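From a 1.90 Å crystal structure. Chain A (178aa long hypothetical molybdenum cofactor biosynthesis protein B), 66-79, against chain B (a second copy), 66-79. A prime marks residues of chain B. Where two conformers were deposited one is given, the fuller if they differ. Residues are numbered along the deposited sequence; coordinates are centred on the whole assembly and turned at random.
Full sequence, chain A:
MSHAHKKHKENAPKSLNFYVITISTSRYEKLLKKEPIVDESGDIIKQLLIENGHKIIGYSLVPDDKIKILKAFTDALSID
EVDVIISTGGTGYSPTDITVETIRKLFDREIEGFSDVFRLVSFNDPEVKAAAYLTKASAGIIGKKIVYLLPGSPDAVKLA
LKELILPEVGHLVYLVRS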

# COMPACT_ATOMS: atom_id res chain seq x y z
N LYS A 66 17.35 -10.96 -8.09
CA LYS A 66 16.30 -11.06 -7.06
C LYS A 66 16.33 -12.41 -6.36
O LYS A 66 16.36 -12.49 -5.15
CB LYS A 66 14.92 -10.77 -7.69
CG LYS A 66 13.73 -11.00 -6.76
CD LYS A 66 12.40 -10.47 -7.30
CE LYS A 66 11.26 -10.83 -6.34
NZ LYS A 66 9.95 -10.23 -6.73
N ILE A 67 16.29 -13.48 -7.15
CA ILE A 67 16.23 -14.85 -6.61
C ILE A 67 17.47 -15.17 -5.80
O ILE A 67 17.37 -15.74 -4.71
CB ILE A 67 16.05 -15.92 -7.71
CG1 ILE A 67 14.73 -15.73 -8.45
CG2 ILE A 67 16.09 -17.33 -7.11
CD1 ILE A 67 13.53 -15.86 -7.58
N LYS A 68 18.65 -14.82 -6.32
CA LYS A 68 19.89 -15.06 -5.60
C LYS A 68 19.99 -14.29 -4.28
O LYS A 68 20.53 -14.79 -3.30
CB LYS A 68 21.11 -14.80 -6.50
CG LYS A 68 21.27 -15.88 -7.59
CD LYS A 68 22.48 -15.57 -8.43
CE LYS A 68 22.99 -16.75 -9.20
NZ LYS A 68 22.02 -17.38 -10.05
N ILE A 69 19.44 -13.08 -4.26
CA ILE A 69 19.45 -12.25 -3.07
C ILE A 69 18.47 -12.83 -2.04
O ILE A 69 18.82 -12.99 -0.87
CB ILE A 69 19.08 -10.79 -3.40
CG1 ILE A 69 20.24 -10.05 -4.10
CG2 ILE A 69 18.67 -10.02 -2.14
CD1 ILE A 69 19.79 -8.67 -4.69
N LEU A 70 17.28 -13.23 -2.50
CA LEU A 70 16.33 -13.90 -1.60
C LEU A 70 16.92 -15.17 -0.98
O LEU A 70 16.81 -15.38 0.22
CB LEU A 70 15.03 -14.25 -2.34
CG LEU A 70 14.10 -13.13 -2.81
CD1 LEU A 70 13.00 -13.69 -3.79
CD2 LEU A 70 13.48 -12.40 -1.59
N LYS A 71 17.55 -16.01 -1.79
CA LYS A 71 18.16 -17.24 -1.29
C LYS A 71 19.27 -16.96 -0.26
O LYS A 71 19.35 -17.65 0.74
CB LYS A 71 18.76 -18.06 -2.42
CG LYS A 71 19.29 -19.37 -1.91
CD LYS A 71 20.30 -20.01 -2.83
CE LYS A 71 20.98 -21.27 -2.15
NZ LYS A 71 20.04 -22.04 -1.27
N ALA A 72 20.11 -15.96 -0.51
CA ALA A 72 21.16 -15.57 0.46
C ALA A 72 20.54 -15.17 1.81
O ALA A 72 20.99 -15.60 2.86
CB ALA A 72 22.03 -14.43 -0.08
N PHE A 73 19.47 -14.39 1.79
CA PHE A 73 18.79 -13.99 3.02
C PHE A 73 18.05 -15.11 3.73
O PHE A 73 18.14 -15.20 4.95
CB PHE A 73 17.88 -12.78 2.77
CG PHE A 73 18.62 -11.45 2.79
CD1 PHE A 73 19.25 -10.99 1.65
CD2 PHE A 73 18.67 -10.67 3.94
CE1 PHE A 73 19.96 -9.76 1.66
CE2 PHE A 73 19.35 -9.44 3.94
CZ PHE A 73 19.99 -8.99 2.79
N THR A 74 17.32 -15.94 2.99
CA THR A 74 16.61 -17.07 3.61
C THR A 74 17.56 -18.11 4.19
O THR A 74 17.28 -18.68 5.25
CB THR A 74 15.55 -17.72 2.66
OG1 THR A 74 16.17 -18.19 1.45
CG2 THR A 74 14.48 -16.72 2.35
N ASP A 75 18.68 -18.36 3.51
CA ASP A 75 19.71 -19.22 4.04
C ASP A 75 20.21 -18.71 5.40
O ASP A 75 20.42 -19.50 6.32
CB ASP A 75 20.91 -19.33 3.06
CG ASP A 75 20.66 -20.33 1.90
OD1 ASP A 75 19.62 -20.99 1.87
OD2 ASP A 75 21.53 -20.40 1.00
N ALA A 76 20.37 -17.40 5.54
CA ALA A 76 20.86 -16.80 6.79
C ALA A 76 19.77 -16.80 7.88
O ALA A 76 20.02 -17.14 9.04
CB ALA A 76 21.40 -15.38 6.54
N LEU A 77 18.55 -16.47 7.47
CA LEU A 77 17.39 -16.46 8.37
C LEU A 77 17.09 -17.83 8.94
O LEU A 77 16.56 -17.92 10.03
CB LEU A 77 16.16 -15.92 7.63
CG LEU A 77 16.18 -14.44 7.29
CD1 LEU A 77 15.07 -14.14 6.25
CD2 LEU A 77 15.98 -13.64 8.55
N SER A 78 17.46 -18.88 8.20
CA SER A 78 17.18 -20.26 8.59
C SER A 78 18.15 -20.86 9.58
O SER A 78 17.97 -22.00 10.02
CB SER A 78 17.10 -21.15 7.35
OG SER A 78 16.06 -20.68 6.55
N ILE A 79 19.19 -20.10 9.93
CA ILE A 79 20.17 -20.52 10.94
C ILE A 79 19.73 -19.93 12.27
O ILE A 79 19.77 -18.70 12.45
CB ILE A 79 21.57 -20.03 10.57
CG1 ILE A 79 21.99 -20.63 9.22
CG2 ILE A 79 22.61 -20.39 11.70
CD1 ILE A 79 23.20 -19.93 8.57
N LYS B 66 6.98 -18.43 9.10
CA LYS B 66 7.30 -17.49 8.02
C LYS B 66 8.66 -17.80 7.39
O LYS B 66 8.77 -17.90 6.17
CB LYS B 66 7.25 -16.04 8.50
CG LYS B 66 7.64 -15.03 7.43
CD LYS B 66 7.47 -13.62 7.92
CE LYS B 66 7.94 -12.58 6.88
NZ LYS B 66 7.61 -11.20 7.38
N ILE B 67 9.70 -17.91 8.22
CA ILE B 67 11.03 -18.20 7.69
C ILE B 67 11.10 -19.52 6.92
O ILE B 67 11.71 -19.59 5.85
CB ILE B 67 12.14 -18.11 8.78
CG1 ILE B 67 12.31 -16.64 9.22
CG2 ILE B 67 13.48 -18.69 8.27
CD1 ILE B 67 13.27 -16.42 10.35
N LYS B 68 10.50 -20.58 7.47
CA LYS B 68 10.54 -21.89 6.82
C LYS B 68 9.78 -21.90 5.48
O LYS B 68 10.24 -22.50 4.51
CB LYS B 68 10.04 -22.99 7.76
CG LYS B 68 11.00 -23.24 8.97
CD LYS B 68 10.44 -24.36 9.88
CE LYS B 68 11.30 -24.59 11.12
NZ LYS B 68 12.68 -24.69 10.76
N ILE B 69 8.67 -21.16 5.44
CA ILE B 69 7.90 -21.01 4.21
C ILE B 69 8.73 -20.24 3.18
O ILE B 69 8.86 -20.67 2.04
CB ILE B 69 6.52 -20.34 4.48
CG1 ILE B 69 5.57 -21.29 5.23
CG2 ILE B 69 5.86 -19.80 3.15
CD1 ILE B 69 4.33 -20.60 5.82
N LEU B 70 9.36 -19.13 3.60
CA LEU B 70 10.19 -18.36 2.68
C LEU B 70 11.33 -19.22 2.13
O LEU B 70 11.57 -19.20 0.94
CB LEU B 70 10.74 -17.11 3.38
CG LEU B 70 9.79 -15.95 3.69
CD1 LEU B 70 10.54 -14.87 4.56
CD2 LEU B 70 9.26 -15.29 2.39
N LYS B 71 12.01 -19.98 2.99
CA LYS B 71 13.09 -20.86 2.54
C LYS B 71 12.58 -21.93 1.54
O LYS B 71 13.23 -22.23 0.55
CB LYS B 71 13.74 -21.55 3.72
CG LYS B 71 14.78 -22.61 3.26
CD LYS B 71 15.66 -23.14 4.36
CE LYS B 71 16.61 -24.29 3.80
NZ LYS B 71 17.45 -23.69 2.71
N ALA B 72 11.44 -22.53 1.83
CA ALA B 72 10.89 -23.58 0.92
C ALA B 72 10.70 -23.02 -0.49
O ALA B 72 11.07 -23.65 -1.49
CB ALA B 72 9.60 -24.14 1.47
N PHE B 73 10.12 -21.81 -0.58
CA PHE B 73 9.87 -21.18 -1.87
C PHE B 73 11.15 -20.73 -2.54
O PHE B 73 11.28 -20.88 -3.75
CB PHE B 73 8.84 -20.03 -1.73
CG PHE B 73 7.40 -20.50 -1.71
CD1 PHE B 73 6.63 -20.49 -2.87
CD2 PHE B 73 6.81 -20.95 -0.53
CE1 PHE B 73 5.32 -20.93 -2.84
CE2 PHE B 73 5.51 -21.38 -0.50
CZ PHE B 73 4.76 -21.38 -1.66
N THR B 74 12.09 -20.16 -1.79
CA THR B 74 13.33 -19.69 -2.39
C THR B 74 14.21 -20.86 -2.85
O THR B 74 14.85 -20.78 -3.89
CB THR B 74 14.11 -18.71 -1.46
OG1 THR B 74 14.55 -19.42 -0.29
CG2 THR B 74 13.24 -17.53 -1.10
N ASP B 75 14.23 -21.96 -2.11
CA ASP B 75 14.89 -23.16 -2.57
C ASP B 75 14.31 -23.63 -3.93
O ASP B 75 15.07 -23.96 -4.84
CB ASP B 75 14.80 -24.27 -1.52
CG ASP B 75 15.75 -24.05 -0.31
OD1 ASP B 75 16.52 -23.08 -0.28
OD2 ASP B 75 15.65 -24.85 0.63
N ALA B 76 12.99 -23.59 -4.09
CA ALA B 76 12.36 -23.93 -5.38
C ALA B 76 12.66 -22.93 -6.48
O ALA B 76 12.98 -23.32 -7.61
CB ALA B 76 10.81 -24.10 -5.24
N LEU B 77 12.57 -21.63 -6.16
CA LEU B 77 12.87 -20.58 -7.14
C LEU B 77 14.32 -20.64 -7.66
O LEU B 77 14.60 -20.22 -8.78
CB LEU B 77 12.62 -19.19 -6.53
CG LEU B 77 11.15 -18.87 -6.21
CD1 LEU B 77 11.07 -17.64 -5.30
CD2 LEU B 77 10.35 -18.67 -7.49
N SER B 78 15.22 -21.15 -6.82
CA SER B 78 16.63 -21.27 -7.13
C SER B 78 16.97 -22.40 -8.11
O SER B 78 18.11 -22.50 -8.56
CB SER B 78 17.42 -21.47 -5.84
OG SER B 78 17.34 -20.29 -5.06
N ILE B 79 16.00 -23.25 -8.42
CA ILE B 79 16.23 -24.33 -9.38
C ILE B 79 15.81 -23.84 -10.76
O ILE B 79 14.61 -23.65 -11.02
CB ILE B 79 15.45 -25.59 -8.98
CG1 ILE B 79 15.88 -26.04 -7.58
CG2 ILE B 79 15.64 -26.72 -10.02
CD1 ILE B 79 15.03 -27.17 -6.97

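What brings the two helices together? Their N-to-C directions differ by 141°, closer to antiparallel than to parallel, with axes 9.2 Å apart at closest approach, and the two copies meet through the same residues: Lys71 lies beside Thr74′, and Thr74 beside Lys71′. At the centre the two threonines meet, Thr74 OG1 to Thr74′ OG1 at 2.7 Å, a hydrogen bond in which either hydroxyl could donate. Both side chains point toward the partner helix with chi1 in p, and the backbones come close here, the CA atoms of Thr74 and Lys71′ being 5.3 Å apart. Threonine suits the place because its hydroxyl and its methyl are both used.

How are the charges beside this centre satisfied? Each lysine forms a salt bridge with the aspartate one turn along its own helix: Lys71 NZ lies 3.2 Å from Asp75 OD2, a weak hydrogen bond, and Lys71′ NZ 3.0 Å from Asp75′ OD2. Across the interface, Asp75 OD1 reaches Lys71′ NZ at 3.6 Å, and a long salt bridge joins Lys71 NZ to Asp75′ OD1 at 3.8 Å. The two carboxylates come close, Asp75 OD1 to Asp75′ OD1 at 4.3 Å, and the shared ammonium groups offset that repulsion.

What satisfies the serine hydroxyls? Each turns back to its own helix, Ser78 OG donating to Thr74 O at 2.7 Å and Ser78′ OG to Thr74′ O at 2.8 Å. The same oxygens rest against aliphatic carbon of the partner: Ser78 OG is 3.3 Å from Lys71′ CD, so the lysine stem packs while its amine stays with the carboxylates.

Which apolar groups complete the contact? Ile67 CD1 packs on Leu77′ CB at 3.6 Å, and Leu77 CB meets Ile67′ CG2 at 3.9 Å. Nearer the centre, Leu70 CB touches Thr74′ CG2 at 3.9 Å, using the threonine methyl as apolar surface. Leu70 and Leu77 are buried and have no polar side-chain atoms to satisfy. Between the stretches 643 Å² is buried, both sides summed.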